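Local coordinates for protein HTH-type transcriptional regulator PrpR (Mycobacterium tuberculosis, PDB 6D2S) that regulates expression of the enzymes of the glyoxylate and methylcitrate cycles that break down short-chain fatty acids, acting as a DNA-binding activator and repressor, at residues 8-13 against 108-113; 184-189 against 194-199. One frame throughout, in Å; residues are numbered along the deposited sequence.

Contact 1 of 2, residues 8-13 against 108-113. With CA (calcium ion), chain B.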
loop_
_atom_site.group_PDB
_atom_site.type_symbol
_atom_site.label_atom_id
_atom_site.label_comp_id
_atom_site.label_asym_id
_atom_site.label_seq_id
_atom_site.Cartn_x
_atom_site.Cartn_y
_atom_site.Cartn_z
ATOM N N ARG A 8 -13.083 -1.323 -6.314
ATOM C CA ARG A 8 -12.641 0.070 -6.339
ATOM C C ARG A 8 -13.693 0.985 -5.722
ATOM O O ARG A 8 -13.359 1.871 -4.928
ATOM C CB ARG A 8 -12.330 0.514 -7.768
ATOM C CG ARG A 8 -11.851 1.962 -7.864
ATOM C CD ARG A 8 -11.655 2.416 -9.315
ATOM N NE ARG A 8 -12.905 2.468 -10.073
ATOM C CZ ARG A 8 -13.193 1.679 -11.105
ATOM N NH1 ARG A 8 -12.314 0.774 -11.519
ATOM N NH2 ARG A 8 -14.356 1.800 -11.731
ATOM N N ASP A 9 -14.969 0.778 -6.068
ATOM C CA ASP A 9 -16.029 1.568 -5.445
ATOM C C ASP A 9 -16.101 1.308 -3.945
ATOM O O ASP A 9 -16.340 2.236 -3.157
ATOM C CB ASP A 9 -17.383 1.286 -6.098
ATOM C CG ASP A 9 -18.449 2.269 -5.641
ATOM O OD1 ASP A 9 -18.126 3.469 -5.514
ATOM O OD2 ASP A 9 -19.606 1.874 -5.404
ATOM N N PHE A 10 -15.905 0.054 -3.529
ATOM C CA PHE A 10 -15.923 -0.280 -2.107
ATOM C C PHE A 10 -14.924 0.581 -1.332
ATOM O O PHE A 10 -15.249 1.164 -0.287
ATOM C CB PHE A 10 -15.618 -1.772 -1.931
ATOM C CG PHE A 10 -15.578 -2.223 -0.498
ATOM C CD1 PHE A 10 -16.712 -2.730 0.112
ATOM C CD2 PHE A 10 -14.399 -2.145 0.237
ATOM C CE1 PHE A 10 -16.675 -3.146 1.439
ATOM C CE2 PHE A 10 -14.359 -2.554 1.568
ATOM C CZ PHE A 10 -15.494 -3.049 2.165
ATOM N N PHE A 11 -13.696 0.678 -1.832
ATOM C CA PHE A 11 -12.721 1.505 -1.133
ATOM C C PHE A 11 -13.026 2.993 -1.309
ATOM O O PHE A 11 -12.869 3.768 -0.357
ATOM C CB PHE A 11 -11.305 1.156 -1.583
ATOM C CG PHE A 11 -10.757 -0.100 -0.927
ATOM C CD1 PHE A 11 -10.151 -0.039 0.321
ATOM C CD2 PHE A 11 -10.875 -1.337 -1.552
ATOM C CE1 PHE A 11 -9.650 -1.202 0.927
ATOM C CE2 PHE A 11 -10.394 -2.493 -0.954
ATOM C CZ PHE A 11 -9.775 -2.422 0.290
ATOM N N TYR A 12 -13.497 3.400 -2.492
ATOM C CA TYR A 12 -13.834 4.807 -2.721
ATOM C C TYR A 12 -14.873 5.299 -1.719
ATOM O O TYR A 12 -14.746 6.394 -1.144
ATOM C CB TYR A 12 -14.358 5.013 -4.144
ATOM C CG TYR A 12 -14.827 6.429 -4.378
ATOM C CD1 TYR A 12 -13.904 7.443 -4.632
ATOM C CD2 TYR A 12 -16.170 6.774 -4.293
ATOM C CE1 TYR A 12 -14.300 8.757 -4.825
ATOM C CE2 TYR A 12 -16.574 8.103 -4.487
ATOM C CZ TYR A 12 -15.628 9.082 -4.748
ATOM O OH TYR A 12 -16.017 10.397 -4.934
ATOM N N ASP A 13 -15.932 4.514 -1.532
ATOM C CA ASP A 13 -17.010 4.877 -0.618
ATOM C C ASP A 13 -16.532 4.999 0.811
ATOM O O ASP A 13 -17.210 5.632 1.629
ATOM C CB ASP A 13 -18.123 3.829 -0.680
ATOM C CG ASP A 13 -18.889 3.888 -1.974
ATOM O OD1 ASP A 13 -18.722 4.897 -2.688
ATOM O OD2 ASP A 13 -19.637 2.931 -2.287
ATOM N N VAL A 108 -16.597 -6.487 4.620
ATOM C CA VAL A 108 -17.080 -6.788 3.271
ATOM C C VAL A 108 -18.599 -6.781 3.237
ATOM O O VAL A 108 -19.218 -6.328 2.261
ATOM C CB VAL A 108 -16.519 -8.143 2.793
ATOM C CG1 VAL A 108 -17.184 -8.571 1.489
ATOM C CG2 VAL A 108 -15.010 -8.085 2.644
ATOM N N ALA A 109 -19.225 -7.278 4.303
ATOM C CA ALA A 109 -20.672 -7.427 4.326
ATOM C C ALA A 109 -21.398 -6.087 4.343
ATOM O O ALA A 109 -22.597 -6.046 4.037
ATOM C CB ALA A 109 -21.083 -8.280 5.527
ATOM N N THR A 110 -20.710 -4.991 4.673
ATOM C CA THR A 110 -21.383 -3.695 4.658
ATOM C C THR A 110 -21.696 -3.201 3.249
ATOM O O THR A 110 -22.416 -2.209 3.117
ATOM C CB THR A 110 -20.558 -2.623 5.388
ATOM O OG1 THR A 110 -19.306 -2.423 4.718
ATOM C CG2 THR A 110 -20.296 -3.024 6.841
ATOM N N ASP A 111 -21.165 -3.834 2.201
ATOM C CA ASP A 111 -21.502 -3.477 0.818
ATOM C C ASP A 111 -22.475 -4.537 0.298
ATOM O O ASP A 111 -22.054 -5.613 -0.132
ATOM C CB ASP A 111 -20.243 -3.388 -0.041
ATOM C CG ASP A 111 -20.471 -2.635 -1.343
ATOM O OD1 ASP A 111 -21.641 -2.473 -1.732
ATOM O OD2 ASP A 111 -19.487 -2.219 -1.993
ATOM N N ASP A 112 -23.781 -4.229 0.321
ATOM C CA ASP A 112 -24.800 -5.242 0.030
ATOM C C ASP A 112 -24.735 -5.750 -1.409
ATOM O O ASP A 112 -25.207 -6.863 -1.677
ATOM C CB ASP A 112 -26.205 -4.686 0.331
ATOM C CG ASP A 112 -27.341 -5.706 0.054
ATOM O OD1 ASP A 112 -27.508 -6.689 0.819
ATOM O OD2 ASP A 112 -28.099 -5.503 -0.924
ATOM N N GLN A 113 -24.144 -4.977 -2.329
ATOM C CA GLN A 113 -24.217 -5.255 -3.764
ATOM C C GLN A 113 -23.095 -6.152 -4.286
ATOM O O GLN A 113 -23.218 -6.680 -5.397
ATOM C CB GLN A 113 -24.197 -3.935 -4.560
ATOM C CG GLN A 113 -25.440 -3.053 -4.389
ATOM C CD GLN A 113 -25.289 -1.684 -5.057
ATOM O OE1 GLN A 113 -24.248 -1.033 -4.928
ATOM N NE2 GLN A 113 -26.327 -1.250 -5.783
HETATM CA CA CA B . -20.210 4.100 -4.403
HETATM O O HOH W 1 -19.373 0.393 -1.442
#
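The carboxylate of Asp111 meets Phe10 at the rim of its ring and almost in the ring's own plane, the two flat groups being turned by just 17°. Phe10 CD1 stands 3.5 Å from Asp111 OD2 and 3.6 Å from Asp111 CB, and the side chains pass in opposing senses. Phe10 has CG anti to its backbone N (chi1 179°), which carries the ring off helix 3-13 toward helix 101-109 and the residues after it, where CE1 comes within 4.1 Å of Val108 CA. There the ring also passes Thr110, whose OG1 is bound to Ile107 O and to Arg14; Arg14 in turn makes a cation-pi contact with the Phe10 ring. On the Val108 side, helix 116-135 fills in behind the contact.

No hydrogen bond links the segments directly. Instead a water donates to Asp13 OD2 at 2.7 Å and, more weakly, to Asp111 OD2, also at 2.7 Å. Asp9 and Asp13, one helical turn apart, both grip a calcium ion with their two oxygens: the ion is 2.4 Å from Asp9 OD1 and 2.5 Å from Asp9 OD2, and Asp13 binds it in the same bidentate way. The calcium thus joins neighbouring turns of a helix already tied by the backbone bond from Asp13 N to Asp9 O, and Asp111 stays outside its coordination shell, linked to it through the water and Asp13.

Three carboxylates therefore gather in a small region, with Asp13 OD2 and Asp111 OD2 5.2 Å apart. Calcium probably offsets the repulsion between Asp9 and Asp13, while the C-H rim of Phe10 and the weak bond from the water may offer Asp111 some compensation for its like-charged neighbours.

Contact 2 of 2, residues 184-189 against 194-199. With NA (sodium ion), chain G.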
loop_
_atom_site.group_PDB
_atom_site.type_symbol
_atom_site.label_atom_id
_atom_site.label_comp_id
_atom_site.label_asym_id
_atom_site.label_seq_id
_atom_site.Cartn_x
_atom_site.Cartn_y
_atom_site.Cartn_z
ATOM N N ILE A 184 -4.333 11.492 -4.914
ATOM C CA ILE A 184 -4.747 10.535 -5.936
ATOM C C ILE A 184 -3.592 9.573 -6.157
ATOM O O ILE A 184 -2.463 10.005 -6.421
ATOM C CB ILE A 184 -5.103 11.242 -7.255
ATOM C CG1 ILE A 184 -6.252 12.233 -7.070
ATOM C CG2 ILE A 184 -5.396 10.208 -8.348
ATOM C CD1 ILE A 184 -6.400 13.183 -8.242
ATOM N N PHE A 185 -3.863 8.276 -6.055
ATOM C CA PHE A 185 -2.852 7.251 -6.296
ATOM C C PHE A 185 -3.055 6.661 -7.688
ATOM O O PHE A 185 -4.171 6.270 -8.043
ATOM C CB PHE A 185 -2.935 6.166 -5.220
ATOM C CG PHE A 185 -2.053 4.974 -5.464
ATOM C CD1 PHE A 185 -2.498 3.905 -6.236
ATOM C CD2 PHE A 185 -0.794 4.900 -4.898
ATOM C CE1 PHE A 185 -1.690 2.797 -6.450
ATOM C CE2 PHE A 185 0.017 3.786 -5.098
ATOM C CZ PHE A 185 -0.429 2.737 -5.877
ATOM N N VAL A 186 -1.987 6.616 -8.484
ATOM C CA VAL A 186 -2.054 6.096 -9.845
ATOM C C VAL A 186 -0.935 5.086 -10.043
ATOM O O VAL A 186 0.232 5.376 -9.755
ATOM C CB VAL A 186 -1.954 7.214 -10.903
ATOM C CG1 VAL A 186 -1.884 6.602 -12.310
ATOM C CG2 VAL A 186 -3.136 8.155 -10.796
ATOM N N ARG A 187 -1.292 3.909 -10.536
ATOM C CA ARG A 187 -0.331 2.896 -10.937
ATOM C C ARG A 187 -0.617 2.495 -12.376
ATOM O O ARG A 187 -1.779 2.338 -12.763
ATOM C CB ARG A 187 -0.401 1.671 -10.026
ATOM C CG ARG A 187 0.570 0.579 -10.423
ATOM C CD ARG A 187 0.460 -0.621 -9.511
ATOM N NE ARG A 187 -0.908 -1.115 -9.405
ATOM C CZ ARG A 187 -1.543 -1.764 -10.377
ATOM N NH1 ARG A 187 -0.936 -1.982 -11.535
ATOM N NH2 ARG A 187 -2.785 -2.187 -10.192
ATOM N N THR A 188 0.440 2.334 -13.166
ATOM C CA THR A 188 0.291 1.956 -14.562
ATOM C C THR A 188 1.439 1.043 -14.957
ATOM O O THR A 188 2.536 1.130 -14.401
ATOM C CB THR A 188 0.267 3.186 -15.481
ATOM O OG1 THR A 188 0.111 2.770 -16.842
ATOM C CG2 THR A 188 1.562 3.970 -15.357
ATOM N N ASP A 189 1.181 0.171 -15.926
ATOM C CA ASP A 189 2.242 -0.592 -16.558
ATOM C C ASP A 189 2.631 0.093 -17.867
ATOM O O ASP A 189 2.074 1.127 -18.247
ATOM C CB ASP A 189 1.820 -2.051 -16.766
ATOM C CG ASP A 189 0.637 -2.203 -17.712
ATOM O OD1 ASP A 189 0.325 -1.252 -18.458
ATOM O OD2 ASP A 189 0.015 -3.288 -17.702
ATOM N N ILE A 194 -4.048 0.994 -16.110
ATOM C CA ILE A 194 -3.923 1.991 -15.054
ATOM C C ILE A 194 -4.945 1.717 -13.962
ATOM O O ILE A 194 -6.129 1.510 -14.248
ATOM C CB ILE A 194 -4.110 3.416 -15.607
ATOM C CG1 ILE A 194 -2.942 3.782 -16.519
ATOM C CG2 ILE A 194 -4.264 4.417 -14.473
ATOM C CD1 ILE A 194 -3.221 4.966 -17.387
ATOM N N SER A 195 -4.486 1.735 -12.713
ATOM C CA SER A 195 -5.350 1.700 -11.542
ATOM C C SER A 195 -5.290 3.066 -10.869
ATOM O O SER A 195 -4.204 3.542 -10.520
ATOM C CB SER A 195 -4.924 0.595 -10.576
ATOM O OG SER A 195 -5.666 0.660 -9.369
ATOM N N LYS A 196 -6.451 3.697 -10.703
ATOM C CA LYS A 196 -6.557 5.030 -10.125
ATOM C C LYS A 196 -7.388 4.956 -8.853
ATOM O O LYS A 196 -8.449 4.325 -8.840
ATOM C CB LYS A 196 -7.195 6.011 -11.116
ATOM C CG LYS A 196 -7.249 7.449 -10.624
ATOM C CD LYS A 196 -8.112 8.314 -11.529
ATOM C CE LYS A 196 -7.706 9.780 -11.450
ATOM N NZ LYS A 196 -6.341 10.016 -12.009
ATOM N N ARG A 197 -6.908 5.602 -7.791
ATOM C CA ARG A 197 -7.610 5.634 -6.515
ATOM C C ARG A 197 -7.690 7.073 -6.027
ATOM O O ARG A 197 -6.669 7.759 -5.940
ATOM C CB ARG A 197 -6.910 4.749 -5.476
ATOM C CG ARG A 197 -6.986 3.260 -5.788
ATOM C CD ARG A 197 -8.438 2.799 -5.878
ATOM N NE ARG A 197 -8.579 1.359 -6.102
ATOM C CZ ARG A 197 -8.645 0.454 -5.130
ATOM N NH1 ARG A 197 -8.777 -0.834 -5.428
ATOM N NH2 ARG A 197 -8.577 0.836 -3.862
ATOM N N GLN A 198 -8.900 7.531 -5.724
ATOM C CA GLN A 198 -9.127 8.895 -5.269
ATOM C C GLN A 198 -9.619 8.891 -3.830
ATOM O O GLN A 198 -10.423 8.039 -3.440
ATOM C CB GLN A 198 -10.145 9.609 -6.158
ATOM C CG GLN A 198 -9.803 9.608 -7.634
ATOM C CD GLN A 198 -11.015 9.889 -8.497
ATOM O OE1 GLN A 198 -11.217 11.011 -8.963
ATOM N NE2 GLN A 198 -11.833 8.867 -8.714
ATOM N N SER A 199 -9.125 9.841 -3.038
ATOM C CA SER A 199 -9.624 10.055 -1.686
ATOM C C SER A 199 -10.685 11.147 -1.632
ATOM O O SER A 199 -11.781 10.916 -1.121
ATOM C CB SER A 199 -8.473 10.405 -0.736
ATOM O OG SER A 199 -7.678 11.453 -1.262
HETATM NA NA NA G . -13.876 10.682 -0.696
HETATM O O HOH W 2 -12.821 8.526 -1.450
HETATM O O HOH W 3 -13.216 12.831 0.108
HETATM O O HOH W 4 -14.144 11.305 -2.705
#
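Ile184 faces Lys196 and Gln198 on one side of the sheet: its CG2, placed anti to the backbone N, reaches Lys196 NZ at 3.8 Å, while its CA lies against Arg197 O as a C-H...O contact. Beyond Gln198, Ser199 O binds a sodium ion at 2.1 Å; Asn15 and waters complete the site, and one of these waters donates to Gln198 O. Phe185 forms the first hydrogen-bonded pair, with Arg197. Phe185 N donates to Arg197 O at 2.9 Å and Arg197 N donates back to Phe185 O at 2.8 Å, with N-H...O angles of 159° and 157°. Its ring turns to the other side of the sheet and packs on Val263 and Leu265 of strand 261-268, whereas the Arg197 chain leads away toward helix 3-13.

Val186 returns to the side of Ile184. CG1 touches Ile194 CG2 at 3.9 Å, and CG2 meets the Lys196 ammonium, which is buried here against methyl groups without a polar partner in the model. This alternation belongs to an antiparallel beta hairpin: strand 194-198 is the edge of a five-stranded sheet in the region assigned to the C-terminal family of short-chain fatty acyl-CoA regulators, and strand 183-189 is bonded on its far side to strand 261-268.

Arg187 pairs with Ser195 through two more backbone bonds, Arg187 N to Ser195 O being nearly straight at 169°. Its chain bends at chi3 and brings NH2 to 3.5 Å from Ser195 CB, obliquely to the guanidinium plane. The Thr188 side chain runs alongside that of Ile194, and the fit is tight: Thr188 CB is 3.4 Å from Ile194 CG1. Thr188 OG1 donates to Asp189 O in the carbonyl plane at 2.9 Å. Asp189 directs OD2 to Asn193 ND2 in the connection between the strands.

In the fold
This chain is a fragment of PrpR holding the IrrE-like and C-terminal regulator regions. From the N terminus, helix 3-13 supplies the first segment of contact 1. The chain then runs through helices and the three-stranded sheet until residues 108-113, which run on from helix 101-109, close a loop of 94 intervening residues. More helices follow before strand 183-189 opens contact 2, which closes after a four-residue turn. The contacts are in series, neither nested nor crossed, with centres about 18 Å apart. They nevertheless touch: Arg8 and Phe11 pack on Arg197, and Tyr12 on Gln198. Helix 3-13 therefore ties the IrrE-like helical part to the edge of the C-terminal sheet, and the sodium site spans the same junction.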